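Local coordinates for protein dTDP Sugar Isomerase (Desulfovibrio desulfuricans subsp. desulfuricans str. G20, PDB 3EJK) that probably catalyses the 3,5-epimerisation of dTDP-4-dehydro-6-deoxy-glucose to dTDP-4-dehydro-rhamnose, at residues S26-I31 with Y113-I118; L39-L44 with L77-V82; E54-E59 with V136-D141; R63-W68 with G125-G130; G83-V88 with V105-P110. All blocks are in the same frame, centred on the assembly; numbering follows the deposited sequence.

Contact 1 of 5, residues S26-I31 with Y113-I118; sequences SELRQI and YRLLRI
Leu115 O is gripped twice: by the backbone N of Ser26, at 2.8 Å, and by a water that donates to it. That water also bonds Ser26 OG at 2.6 Å, bridging the serine hydroxyl to the opposite strand. Leu115 N returns a nearly straight bond to Ser26 O, closing the antiparallel ring of this pair. One residue on, the Glu27 chain bends at chi2 (-56°) and runs beside Arg114, pointing the same way; Arg114 NE reaches OE2 at 3.2 Å in a salt bridge, from above the carboxylate plane. Past the strand break, Leu28 takes over. Its CB touches Tyr113 CE2 at 3.5 Å, while CD1 lies over one face of the ring, 4.0 Å from the centroid and toward the rim. The ring's hydroxyl is bonded to His40 O, and Phe57 of the second subunit packs against Tyr113. A short ladder that side-chain packing prolongs past a strand break thus joins strands 24-31 and 114-118 in the antiparallel sheet of a cupin-type barrel.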
# COMPACT_ATOMS: atom_id res chain seq x y z
N SER A 26 -8.89 0.94 -14.01
CA SER A 26 -9.48 2.22 -13.67
C SER A 26 -8.46 3.23 -13.18
O SER A 26 -7.41 2.89 -12.62
CB SER A 26 -10.61 2.04 -12.64
OG SER A 26 -10.17 1.37 -11.48
N GLU A 27 -8.78 4.48 -13.44
CA GLU A 27 -7.95 5.61 -13.02
C GLU A 27 -7.86 5.77 -11.53
O GLU A 27 -8.83 5.58 -10.79
CB GLU A 27 -8.45 6.93 -13.62
CG GLU A 27 -8.09 7.06 -15.07
CD GLU A 27 -6.60 6.91 -15.30
OE1 GLU A 27 -5.82 6.92 -14.30
OE2 GLU A 27 -6.21 6.77 -16.48
N LEU A 28 -6.65 6.11 -11.11
CA LEU A 28 -6.32 6.42 -9.72
C LEU A 28 -5.72 7.83 -9.65
O LEU A 28 -4.77 8.15 -10.36
CB LEU A 28 -5.32 5.42 -9.13
CG LEU A 28 -5.81 4.01 -8.85
CD1 LEU A 28 -4.62 3.10 -8.36
CD2 LEU A 28 -6.96 4.06 -7.85
N ARG A 29 -6.26 8.63 -8.74
CA ARG A 29 -5.81 10.01 -8.60
C ARG A 29 -4.52 10.12 -7.83
O ARG A 29 -4.29 9.40 -6.86
CB ARG A 29 -6.86 10.87 -7.88
CG ARG A 29 -6.82 12.32 -8.32
CD ARG A 29 -7.64 13.20 -7.40
NE ARG A 29 -8.88 12.55 -7.00
CZ ARG A 29 -9.65 12.99 -6.00
NH1 ARG A 29 -9.29 14.08 -5.33
NH2 ARG A 29 -10.77 12.35 -5.67
N GLN A 30 -3.67 11.01 -8.32
CA GLN A 30 -2.43 11.40 -7.62
C GLN A 30 -2.63 12.85 -7.20
O GLN A 30 -2.77 13.74 -8.03
CB GLN A 30 -1.19 11.25 -8.51
CG GLN A 30 -1.02 9.86 -9.14
CD GLN A 30 0.16 9.77 -10.11
OE1 GLN A 30 1.31 10.03 -9.74
NE2 GLN A 30 -0.12 9.39 -11.34
N ILE A 31 -2.67 13.09 -5.89
CA ILE A 31 -2.87 14.44 -5.39
C ILE A 31 -1.51 15.11 -5.15
O ILE A 31 -0.70 14.62 -4.37
CB ILE A 31 -3.71 14.48 -4.09
CG1 ILE A 31 -4.97 13.62 -4.21
CG2 ILE A 31 -4.06 15.92 -3.71
CD1 ILE A 31 -5.75 13.87 -5.46
N TYR A 113 -0.51 4.92 -13.55
CA TYR A 113 -0.99 4.69 -12.17
C TYR A 113 -2.50 4.43 -12.17
O TYR A 113 -3.33 5.33 -12.12
CB TYR A 113 -0.58 5.83 -11.24
CG TYR A 113 -0.88 5.47 -9.80
CD1 TYR A 113 -0.22 4.41 -9.20
CD2 TYR A 113 -1.81 6.17 -9.05
CE1 TYR A 113 -0.47 4.06 -7.90
CE2 TYR A 113 -2.08 5.83 -7.75
CZ TYR A 113 -1.40 4.77 -7.17
OH TYR A 113 -1.68 4.39 -5.88
N ARG A 114 -2.82 3.15 -12.30
CA ARG A 114 -4.20 2.66 -12.37
C ARG A 114 -4.42 1.47 -11.48
O ARG A 114 -3.48 0.86 -10.94
CB ARG A 114 -4.51 2.26 -13.79
CG ARG A 114 -4.22 3.40 -14.78
CD ARG A 114 -4.46 2.98 -16.20
NE ARG A 114 -4.44 4.14 -17.09
CZ ARG A 114 -3.45 4.44 -17.93
NH1 ARG A 114 -2.39 3.66 -18.02
NH2 ARG A 114 -3.54 5.53 -18.70
N LEU A 115 -5.70 1.14 -11.35
CA LEU A 115 -6.14 0.01 -10.56
C LEU A 115 -6.56 -1.10 -11.53
O LEU A 115 -7.38 -0.88 -12.42
CB LEU A 115 -7.31 0.37 -9.64
CG LEU A 115 -7.63 -0.67 -8.56
CD1 LEU A 115 -6.59 -0.60 -7.50
CD2 LEU A 115 -9.02 -0.41 -7.93
N LEU A 116 -5.95 -2.25 -11.37
CA LEU A 116 -6.20 -3.44 -12.20
C LEU A 116 -6.99 -4.47 -11.41
O LEU A 116 -6.57 -4.95 -10.37
CB LEU A 116 -4.88 -4.06 -12.64
CG LEU A 116 -4.93 -5.43 -13.32
CD1 LEU A 116 -5.74 -5.28 -14.62
CD2 LEU A 116 -3.53 -6.03 -13.56
N ARG A 117 -8.17 -4.78 -11.93
CA ARG A 117 -9.04 -5.80 -11.35
C ARG A 117 -8.78 -7.12 -12.05
O ARG A 117 -8.84 -7.20 -13.28
CB ARG A 117 -10.52 -5.40 -11.52
CG ARG A 117 -11.48 -6.43 -11.01
CD ARG A 117 -12.92 -6.09 -11.40
NE ARG A 117 -13.83 -7.00 -10.72
CZ ARG A 117 -14.41 -8.05 -11.27
NH1 ARG A 117 -14.23 -8.32 -12.56
NH2 ARG A 117 -15.21 -8.82 -10.54
N ILE A 118 -8.44 -8.15 -11.27
CA ILE A 118 -8.18 -9.48 -11.85
C ILE A 118 -9.26 -10.41 -11.31
O ILE A 118 -9.30 -10.70 -10.11
CB ILE A 118 -6.80 -10.03 -11.47
CG1 ILE A 118 -5.70 -9.08 -11.94
CG2 ILE A 118 -6.57 -11.46 -12.12
CD1 ILE A 118 -4.30 -9.48 -11.47
O HOH W 1 -10.16 -1.26 -11.80

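Contact 2 of 5, residues L39-L44 with L77-V82; sequences LHMLRL and LFAVPV
Met41, a selenomethionine, reaches from strand 39-43 to strand 77-82. From CB the chain sets off with CG anti to the backbone N (chi1 -171°), and CG packs against Ala79 CB at 4.0 Å. The chain stays extended through SE, carrying CE past that methyl group to the Leu77 carbonyl. CE also stands 4.0 Å from Ala79 CB, so the methyl of Ala79 is touched at both CG and CE of the longer side chain. On one flank, Leu42 and Leu77 cross at about a right angle, with CD2 of Leu42 3.7 Å from CD1 of Leu77. Toward the N-terminal end of the first strand, Leu39 sends CD1 to Pro81 CB, 3.9 Å away. The touching side chains are all buried, and the joint is apolar. The two strands run nearly antiparallel, their axes 8.5 Å apart at closest approach, too far for a backbone ladder between them. Strand 77-82 instead pairs with strands 114-118 and 134-140, and Leu115 and Cys139 from those two strands also touch Met41 and Leu42. Strand 39-43 pairs with strand 24-31 and with a strand of the second subunit, carrying the sheet across the dimer interface.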
# COMPACT_ATOMS: atom_id res chain seq x y z
N LEU A 39 -1.26 9.28 -3.15
CA LEU A 39 -1.71 8.35 -4.16
C LEU A 39 -2.90 7.55 -3.69
O LEU A 39 -2.82 6.79 -2.73
CB LEU A 39 -0.57 7.42 -4.52
CG LEU A 39 0.77 8.10 -4.81
CD1 LEU A 39 1.87 7.08 -4.95
CD2 LEU A 39 0.62 8.97 -6.05
N HIS A 40 -4.02 7.72 -4.39
CA HIS A 40 -5.21 6.95 -4.04
C HIS A 40 -5.12 5.51 -4.48
O HIS A 40 -4.34 5.13 -5.34
CB HIS A 40 -6.50 7.53 -4.59
CG HIS A 40 -6.92 8.80 -3.92
ND1 HIS A 40 -7.93 9.59 -4.40
CD2 HIS A 40 -6.41 9.43 -2.84
CE1 HIS A 40 -8.07 10.64 -3.60
NE2 HIS A 40 -7.15 10.58 -2.66
N MSE A 41 -5.96 4.71 -3.84
CA MSE A 41 -6.13 3.32 -4.21
C MSE A 41 -7.60 2.88 -4.20
O MSE A 41 -8.18 2.54 -5.24
CB MSE A 41 -5.31 2.39 -3.33
CG MSE A 41 -5.35 1.00 -3.90
SE MSE A 41 -4.34 -0.31 -2.93
CE MSE A 41 -4.68 -1.91 -4.09
N LEU A 42 -8.18 2.90 -3.01
CA LEU A 42 -9.56 2.44 -2.86
C LEU A 42 -10.27 3.02 -1.66
O LEU A 42 -9.68 3.21 -0.60
CB LEU A 42 -9.53 0.90 -2.75
CG LEU A 42 -10.73 0.03 -3.08
CD1 LEU A 42 -11.21 0.24 -4.52
CD2 LEU A 42 -10.30 -1.43 -2.82
N ARG A 43 -11.54 3.31 -1.88
CA ARG A 43 -12.44 3.79 -0.83
C ARG A 43 -13.63 2.86 -0.74
O ARG A 43 -13.93 2.09 -1.66
CB ARG A 43 -12.98 5.18 -1.13
CG ARG A 43 -12.04 6.31 -0.89
CD ARG A 43 -12.59 7.52 -1.60
NE ARG A 43 -13.90 7.95 -1.11
CZ ARG A 43 -14.07 8.98 -0.27
NH1 ARG A 43 -13.01 9.64 0.16
NH2 ARG A 43 -15.27 9.35 0.14
N LEU A 44 -14.35 3.01 0.37
CA LEU A 44 -15.54 2.20 0.66
C LEU A 44 -16.65 2.47 -0.35
O LEU A 44 -17.47 1.61 -0.65
CB LEU A 44 -16.06 2.49 2.07
CG LEU A 44 -17.41 1.89 2.43
CD1 LEU A 44 -17.42 0.37 2.28
CD2 LEU A 44 -17.78 2.30 3.85
N LEU A 77 -7.08 -6.64 -6.71
CA LEU A 77 -7.09 -5.19 -7.04
C LEU A 77 -5.67 -4.66 -6.79
O LEU A 77 -5.28 -4.35 -5.67
CB LEU A 77 -8.13 -4.39 -6.25
CG LEU A 77 -9.59 -4.67 -6.58
CD1 LEU A 77 -10.50 -3.89 -5.64
CD2 LEU A 77 -9.88 -4.33 -8.01
N PHE A 78 -4.93 -4.61 -7.90
CA PHE A 78 -3.53 -4.18 -7.94
C PHE A 78 -3.36 -2.70 -8.18
O PHE A 78 -3.99 -2.11 -9.05
CB PHE A 78 -2.79 -4.84 -9.12
CG PHE A 78 -2.29 -6.24 -8.88
CD1 PHE A 78 -2.76 -7.02 -7.86
CD2 PHE A 78 -1.39 -6.80 -9.79
CE1 PHE A 78 -2.29 -8.32 -7.68
CE2 PHE A 78 -0.93 -8.12 -9.63
CZ PHE A 78 -1.40 -8.87 -8.56
N ALA A 79 -2.45 -2.14 -7.40
CA ALA A 79 -1.94 -0.77 -7.64
C ALA A 79 -0.44 -0.84 -7.45
O ALA A 79 0.05 -1.66 -6.70
CB ALA A 79 -2.59 0.29 -6.74
N VAL A 80 0.28 -0.01 -8.20
CA VAL A 80 1.75 -0.01 -8.17
C VAL A 80 2.27 1.41 -7.86
O VAL A 80 2.59 2.19 -8.75
CB VAL A 80 2.34 -0.53 -9.50
CG1 VAL A 80 3.85 -0.46 -9.48
CG2 VAL A 80 1.85 -2.00 -9.78
N PRO A 81 2.36 1.74 -6.57
CA PRO A 81 2.74 3.10 -6.18
C PRO A 81 4.22 3.39 -6.25
O PRO A 81 4.63 4.55 -6.21
CB PRO A 81 2.27 3.20 -4.73
CG PRO A 81 2.18 1.79 -4.26
CD PRO A 81 2.05 0.88 -5.43
N VAL A 82 5.00 2.34 -6.34
CA VAL A 82 6.47 2.47 -6.47
C VAL A 82 6.95 1.62 -7.64
O VAL A 82 6.57 0.45 -7.77
CB VAL A 82 7.21 2.10 -5.16
CG1 VAL A 82 8.74 2.11 -5.35
CG2 VAL A 82 6.79 3.06 -4.03

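Contact 3 of 5, residues E54-E59 with V136-D141; sequences EIYFSE and VANCTD
Asn138 and Tyr56 face each other as a hydrogen-bonded pair in a regular antiparallel ladder of the cupin-type fold, joining strand 54-60 to strand 134-140. Their side chains rise together from one face of the sheet and point the same way, with ring and amide planes 61° apart. Asn138 CB sits over one face of the tyrosine ring, 4.1 Å from the centroid. The amide has further partners in Gln76, at ND2, and Leu77 N, at OD1. Glu54 lies on the same face opposite Thr140; a water donates to both Glu54 OE1 and Thr140 OG1, while OE1 also accepts from His144 N and OG1 bonds Ile142 O. Val136, on this face too, pairs with Ser58 through two backbone bonds, N to O each way. On the other face Phe57 CD1 meets Ala137 CB at 3.7 Å. The outer side of strand 54-59 pairs with the second subunit. A citrate, probably from the crystallisation liquor, bonds the Tyr56 hydroxyl, and to that same OH Asn138 ND2 donates at 3.0 Å, with OH close to the amide plane.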
# COMPACT_ATOMS: atom_id res chain seq x y z
N GLU A 54 -8.27 -8.29 2.51
CA GLU A 54 -6.89 -8.05 2.93
C GLU A 54 -6.18 -7.00 2.09
O GLU A 54 -6.52 -6.75 0.95
CB GLU A 54 -6.11 -9.40 2.87
CG GLU A 54 -4.61 -9.31 3.19
CD GLU A 54 -3.91 -10.65 3.31
OE1 GLU A 54 -4.55 -11.69 2.97
OE2 GLU A 54 -2.72 -10.68 3.75
N ILE A 55 -5.22 -6.34 2.72
CA ILE A 55 -4.31 -5.45 2.01
C ILE A 55 -2.89 -5.89 2.35
O ILE A 55 -2.52 -6.00 3.53
CB ILE A 55 -4.47 -3.95 2.33
CG1 ILE A 55 -3.36 -3.13 1.65
CG2 ILE A 55 -4.43 -3.69 3.81
CD1 ILE A 55 -3.47 -3.04 0.11
N TYR A 56 -2.14 -6.23 1.30
CA TYR A 56 -0.72 -6.58 1.40
C TYR A 56 0.04 -6.01 0.21
O TYR A 56 -0.53 -5.55 -0.77
CB TYR A 56 -0.48 -8.10 1.45
CG TYR A 56 -0.71 -8.84 0.15
CD1 TYR A 56 -1.97 -9.30 -0.20
CD2 TYR A 56 0.35 -9.07 -0.74
CE1 TYR A 56 -2.17 -9.98 -1.41
CE2 TYR A 56 0.15 -9.74 -1.94
CZ TYR A 56 -1.11 -10.18 -2.27
OH TYR A 56 -1.33 -10.84 -3.45
N PHE A 57 1.35 -6.09 0.34
CA PHE A 57 2.29 -5.64 -0.68
C PHE A 57 3.23 -6.75 -1.11
O PHE A 57 3.51 -7.71 -0.37
CB PHE A 57 3.14 -4.48 -0.17
CG PHE A 57 2.35 -3.45 0.53
CD1 PHE A 57 1.51 -2.63 -0.18
CD2 PHE A 57 2.42 -3.33 1.90
CE1 PHE A 57 0.75 -1.67 0.47
CE2 PHE A 57 1.67 -2.36 2.57
CZ PHE A 57 0.83 -1.53 1.85
N SER A 58 3.69 -6.57 -2.33
CA SER A 58 4.62 -7.48 -2.94
C SER A 58 5.73 -6.68 -3.58
O SER A 58 5.51 -5.87 -4.49
CB SER A 58 3.92 -8.34 -4.00
OG SER A 58 4.80 -9.27 -4.59
N GLU A 59 6.94 -6.90 -3.08
CA GLU A 59 8.10 -6.25 -3.66
C GLU A 59 8.58 -7.10 -4.80
O GLU A 59 8.58 -8.33 -4.71
CB GLU A 59 9.20 -6.06 -2.64
CG GLU A 59 10.44 -5.51 -3.25
CD GLU A 59 11.39 -4.98 -2.21
OE1 GLU A 59 12.11 -5.77 -1.57
OE2 GLU A 59 11.44 -3.75 -2.06
N VAL A 136 4.07 -3.57 -5.41
CA VAL A 136 2.72 -3.85 -5.84
C VAL A 136 1.86 -3.93 -4.60
O VAL A 136 2.21 -4.61 -3.64
CB VAL A 136 2.66 -5.22 -6.60
CG1 VAL A 136 1.28 -5.48 -7.13
CG2 VAL A 136 3.70 -5.27 -7.74
N ALA A 137 0.74 -3.21 -4.61
CA ALA A 137 -0.22 -3.28 -3.53
C ALA A 137 -1.42 -4.05 -4.04
O ALA A 137 -1.84 -3.91 -5.19
CB ALA A 137 -0.63 -1.88 -3.06
N ASN A 138 -1.97 -4.88 -3.17
CA ASN A 138 -3.14 -5.67 -3.53
C ASN A 138 -4.18 -5.62 -2.42
O ASN A 138 -3.89 -5.91 -1.28
CB ASN A 138 -2.73 -7.12 -3.80
CG ASN A 138 -3.84 -7.92 -4.45
OD1 ASN A 138 -4.88 -7.38 -4.80
ND2 ASN A 138 -3.62 -9.23 -4.62
N CYS A 139 -5.38 -5.19 -2.78
CA CYS A 139 -6.48 -5.17 -1.85
C CYS A 139 -7.45 -6.24 -2.35
O CYS A 139 -8.15 -6.05 -3.36
CB CYS A 139 -7.15 -3.80 -1.80
SG CYS A 139 -8.46 -3.68 -0.53
N THR A 140 -7.49 -7.35 -1.62
CA THR A 140 -8.30 -8.48 -2.01
C THR A 140 -9.59 -8.51 -1.22
O THR A 140 -9.71 -7.93 -0.12
CB THR A 140 -7.53 -9.78 -1.82
OG1 THR A 140 -7.32 -9.97 -0.43
CG2 THR A 140 -6.21 -9.69 -2.51
N ASP A 141 -10.55 -9.20 -1.80
CA ASP A 141 -11.92 -9.24 -1.27
C ASP A 141 -12.10 -10.32 -0.24
O ASP A 141 -13.05 -10.31 0.53
CB ASP A 141 -12.97 -9.34 -2.38
CG ASP A 141 -12.85 -10.59 -3.21
OD1 ASP A 141 -11.75 -11.18 -3.31
OD2 ASP A 141 -13.87 -10.97 -3.79
O HOH W 2 -4.93 -11.79 0.26

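Contact 4 of 5, residues R63-W68 with G125-G130; sequences RRVKAW and GFAATG
Two neighbouring strands meet here in an antiparallel ladder, 65-68 against 125-128, and the pairing runs on into the loop residues at one end. At its middle, Lys66 N bonds Phe126 O in a nearly straight line, 2.7 Å long, and Phe126 N answers to Lys66 O. The same pair meets through its side chains. Phe126 CG sits between the backbone N and carbonyl carbon (chi1 54°), and Lys66 CB lies over one face of the ring, 4.3 Å from the centroid; farther out, Lys66 CD touches Phe126 CE1 at 3.9 Å. The lysine chain then extends beyond the phenyl ring, and NZ bonds Ser58 OG and Glu59 O, Gly36 O of the second subunit, and a citrate probably from the crystallisation liquor. In the five-stranded sheet of this cupin-type fold, strand 123-128 lies between strands 84-90 and 65-71. Phe126 meets Phe78, of the other sheet, with ring planes at about 90°, so it belongs to the core between the sheets. The other face of the ladder carries Val65 and Ala127, with CG2 of the valine 3.8 Å from CB of the alanine. Toward the loop, Arg63 N donates to Ala128 O, and the arginine chain bends at chi2 (-57°). Its NE meets Gly130 O at 2.7 Å, with the oxygen almost exactly in the guanidinium plane.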
# COMPACT_ATOMS: atom_id res chain seq x y z
N ARG A 63 13.63 -6.57 -12.93
CA ARG A 63 13.73 -7.63 -13.95
C ARG A 63 13.33 -8.98 -13.42
O ARG A 63 13.45 -9.96 -14.12
CB ARG A 63 15.12 -7.73 -14.58
CG ARG A 63 15.71 -6.43 -15.07
CD ARG A 63 14.86 -5.72 -16.07
NE ARG A 63 15.45 -4.43 -16.39
CZ ARG A 63 16.16 -4.16 -17.49
NH1 ARG A 63 16.33 -5.08 -18.42
NH2 ARG A 63 16.65 -2.95 -17.67
N ARG A 64 12.87 -9.00 -12.18
CA ARG A 64 12.36 -10.21 -11.54
C ARG A 64 10.89 -10.46 -11.88
O ARG A 64 10.06 -9.54 -12.04
CB ARG A 64 12.58 -10.17 -10.02
CG ARG A 64 14.07 -10.09 -9.62
CD ARG A 64 14.89 -11.19 -10.19
NE ARG A 64 14.42 -12.51 -9.75
CZ ARG A 64 14.85 -13.12 -8.66
NH1 ARG A 64 15.76 -12.56 -7.91
NH2 ARG A 64 14.36 -14.31 -8.34
N VAL A 65 10.59 -11.74 -12.01
CA VAL A 65 9.25 -12.23 -12.38
C VAL A 65 8.55 -13.01 -11.28
O VAL A 65 9.15 -13.85 -10.61
CB VAL A 65 9.37 -13.17 -13.59
CG1 VAL A 65 8.01 -13.77 -13.98
CG2 VAL A 65 10.03 -12.45 -14.78
N LYS A 66 7.27 -12.72 -11.10
CA LYS A 66 6.41 -13.49 -10.19
C LYS A 66 5.23 -14.01 -10.97
O LYS A 66 4.26 -13.30 -11.25
CB LYS A 66 5.94 -12.66 -8.99
CG LYS A 66 7.06 -12.24 -8.05
CD LYS A 66 6.50 -11.58 -6.80
CE LYS A 66 7.60 -11.30 -5.78
NZ LYS A 66 7.06 -11.00 -4.42
N ALA A 67 5.34 -15.27 -11.37
CA ALA A 67 4.30 -15.91 -12.21
C ALA A 67 4.34 -17.43 -12.00
O ALA A 67 5.40 -17.96 -11.70
CB ALA A 67 4.56 -15.58 -13.67
N TRP A 68 3.23 -18.15 -12.11
CA TRP A 68 1.89 -17.68 -12.40
C TRP A 68 1.02 -18.05 -11.22
O TRP A 68 1.27 -19.03 -10.54
CB TRP A 68 1.30 -18.39 -13.61
CG TRP A 68 1.99 -18.13 -14.90
CD1 TRP A 68 2.98 -18.86 -15.47
CD2 TRP A 68 1.73 -17.05 -15.80
NE1 TRP A 68 3.36 -18.30 -16.66
CE2 TRP A 68 2.61 -17.18 -16.88
CE3 TRP A 68 0.84 -15.96 -15.77
CZ2 TRP A 68 2.61 -16.30 -17.95
CZ3 TRP A 68 0.84 -15.10 -16.82
CH2 TRP A 68 1.71 -15.27 -17.91
N GLY A 125 0.52 -13.09 -13.79
CA GLY A 125 1.96 -13.00 -13.57
C GLY A 125 2.39 -11.56 -13.76
O GLY A 125 1.72 -10.79 -14.44
N PHE A 126 3.50 -11.20 -13.13
CA PHE A 126 4.01 -9.84 -13.29
C PHE A 126 5.50 -9.76 -13.02
O PHE A 126 6.08 -10.62 -12.35
CB PHE A 126 3.23 -8.84 -12.41
CG PHE A 126 3.15 -9.22 -10.95
CD1 PHE A 126 4.14 -8.85 -10.07
CD2 PHE A 126 2.08 -9.95 -10.46
CE1 PHE A 126 4.06 -9.18 -8.73
CE2 PHE A 126 2.00 -10.29 -9.14
CZ PHE A 126 3.00 -9.91 -8.26
N ALA A 127 6.09 -8.73 -13.60
CA ALA A 127 7.52 -8.46 -13.48
C ALA A 127 7.84 -6.98 -13.42
O ALA A 127 7.18 -6.17 -14.05
CB ALA A 127 8.28 -9.11 -14.64
N ALA A 128 8.88 -6.67 -12.66
CA ALA A 128 9.37 -5.30 -12.52
C ALA A 128 10.27 -4.94 -13.68
O ALA A 128 11.20 -5.67 -14.03
CB ALA A 128 10.12 -5.11 -11.18
N THR A 129 9.99 -3.79 -14.28
CA THR A 129 10.79 -3.26 -15.38
C THR A 129 11.77 -2.21 -14.88
O THR A 129 11.66 -1.67 -13.78
CB THR A 129 9.91 -2.60 -16.46
OG1 THR A 129 9.28 -1.45 -15.90
CG2 THR A 129 8.83 -3.57 -16.95
N GLY A 130 12.76 -1.95 -15.69
CA GLY A 130 13.72 -0.91 -15.33
C GLY A 130 14.82 -1.40 -14.43
O GLY A 130 15.16 -2.57 -14.41

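Contact 5 of 5, residues G83-V88 with V105-P110; sequences GCIHVV and VTLGRP
The first torsion of Ile85 (chi1 72°) sets CG1 between the backbone N and carbonyl carbon, where it meets Leu107 CB at 4.0 Å; the two side chains run side by side, pointing the same way. Leu107 CG is anti to its own carbonyl carbon (chi1 -66°), and farther out Leu107 CD1 crosses to Val87 CG2, also 4.0 Å away, making one apolar face that packs on Val80 and Phe78 of strand 76-82. The other face carries Cys84, His86 and Thr106: Thr106 CG2 is 3.9 Å from Cys84 SG, which is covalently linked to an unidentified ligand. Between the strands, Ile85 N to Leu107 O (2.8 Å) and Val87 N to Val105 O (2.7 Å) are nearly straight bonds, each matched by a return bond. Where the ladder ends, a water donates to Gly83 O and accepts from Arg109 N, linking the two strand ends. Arg109 itself bonds Pro81 O and Glu59 of the second subunit. Strands 84-90 and 102-108 form a beta hairpin at the margin of the five-stranded sheet, within the cupin-type fold.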
# COMPACT_ATOMS: atom_id res chain seq x y z
N GLY A 83 7.72 2.24 -8.52
CA GLY A 83 8.29 1.53 -9.67
C GLY A 83 7.31 1.23 -10.79
O GLY A 83 6.30 1.92 -10.98
N CYS A 84 7.60 0.15 -11.50
CA CYS A 84 6.79 -0.21 -12.65
C CYS A 84 6.76 -1.67 -12.92
O CYS A 84 7.79 -2.34 -12.82
CB CYS A 84 7.25 0.62 -13.85
SG CYS A 84 6.33 0.44 -15.37
N ILE A 85 5.58 -2.19 -13.23
CA ILE A 85 5.49 -3.60 -13.60
C ILE A 85 4.70 -3.82 -14.86
O ILE A 85 3.91 -2.98 -15.31
CB ILE A 85 4.83 -4.53 -12.50
CG1 ILE A 85 3.32 -4.25 -12.43
CG2 ILE A 85 5.57 -4.43 -11.14
CD1 ILE A 85 2.56 -5.10 -11.44
N HIS A 86 4.99 -4.98 -15.42
CA HIS A 86 4.27 -5.52 -16.57
C HIS A 86 3.48 -6.70 -16.04
O HIS A 86 4.04 -7.63 -15.46
CB HIS A 86 5.22 -5.94 -17.69
CG HIS A 86 5.67 -4.79 -18.54
ND1 HIS A 86 6.12 -4.95 -19.84
CD2 HIS A 86 5.64 -3.45 -18.31
CE1 HIS A 86 6.41 -3.76 -20.34
NE2 HIS A 86 6.12 -2.84 -19.44
N VAL A 87 2.17 -6.61 -16.20
CA VAL A 87 1.27 -7.69 -15.80
C VAL A 87 0.74 -8.39 -17.03
O VAL A 87 0.44 -7.76 -18.04
CB VAL A 87 0.04 -7.18 -15.00
CG1 VAL A 87 -0.80 -8.38 -14.51
CG2 VAL A 87 0.45 -6.29 -13.83
N VAL A 88 0.67 -9.71 -16.95
CA VAL A 88 0.04 -10.49 -18.00
C VAL A 88 -1.05 -11.36 -17.39
O VAL A 88 -0.85 -12.02 -16.37
CB VAL A 88 1.01 -11.39 -18.77
CG1 VAL A 88 0.23 -12.28 -19.73
CG2 VAL A 88 2.07 -10.56 -19.52
N VAL A 105 -0.83 -5.52 -19.40
CA VAL A 105 -0.95 -4.19 -18.85
C VAL A 105 0.32 -3.76 -18.15
O VAL A 105 1.08 -4.57 -17.62
CB VAL A 105 -2.17 -4.10 -17.89
CG1 VAL A 105 -2.08 -2.87 -17.02
CG2 VAL A 105 -3.49 -4.15 -18.70
N THR A 106 0.54 -2.47 -18.21
CA THR A 106 1.67 -1.78 -17.57
C THR A 106 1.10 -0.98 -16.42
O THR A 106 0.11 -0.23 -16.60
CB THR A 106 2.38 -0.82 -18.57
OG1 THR A 106 3.06 -1.61 -19.56
CG2 THR A 106 3.40 0.06 -17.85
N LEU A 107 1.70 -1.16 -15.25
CA LEU A 107 1.27 -0.44 -14.04
C LEU A 107 2.43 0.28 -13.39
O LEU A 107 3.50 -0.30 -13.15
CB LEU A 107 0.62 -1.38 -13.02
CG LEU A 107 -0.71 -2.04 -13.40
CD1 LEU A 107 -1.18 -2.95 -12.27
CD2 LEU A 107 -1.79 -1.00 -13.73
N GLY A 108 2.18 1.54 -13.08
CA GLY A 108 3.17 2.41 -12.44
C GLY A 108 3.16 3.86 -12.89
O GLY A 108 2.68 4.21 -13.96
N ARG A 109 3.71 4.67 -12.01
CA ARG A 109 3.85 6.11 -12.20
C ARG A 109 4.93 6.42 -13.21
O ARG A 109 5.89 5.68 -13.35
CB ARG A 109 4.17 6.80 -10.86
CG ARG A 109 3.03 6.74 -9.90
CD ARG A 109 3.29 7.70 -8.75
NE ARG A 109 4.15 7.10 -7.77
CZ ARG A 109 4.97 7.75 -6.96
NH1 ARG A 109 5.12 9.06 -7.04
NH2 ARG A 109 5.67 7.05 -6.10
N PRO A 110 4.80 7.57 -13.89
CA PRO A 110 3.69 8.44 -13.54
C PRO A 110 2.50 8.38 -14.46
O PRO A 110 1.45 8.95 -14.15
CB PRO A 110 4.30 9.82 -13.70
CG PRO A 110 5.20 9.66 -14.87
CD PRO A 110 5.76 8.25 -14.77
O HOH W 3 4.85 3.57 -9.45

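How the contacts relate
From the N terminus, strand 24-31 opens contact 1, a loop closed only at strand 114-118; contact 2, between 39-44 and 77-82, and the hairpin of contact 5 lie wholly inside it, one after the other. Strand 54-60 opens contact 3, which crosses contacts 1 and 2 and closes at 134-140, enclosing contacts 4 and 5. Contact 4 crosses contacts 1 and 2 as well, and contact 5 is nested within it. Contacts 1 and 3 lie in the seven-stranded sheet and contact 2 packs its strands together; contacts 4 and 5 share the five-stranded one, where strands 84-90 and 123-128 are neighbours. Contacts 2 and 4 meet between the sheets, as do contacts 3 and 5 through Val136 and Ile85.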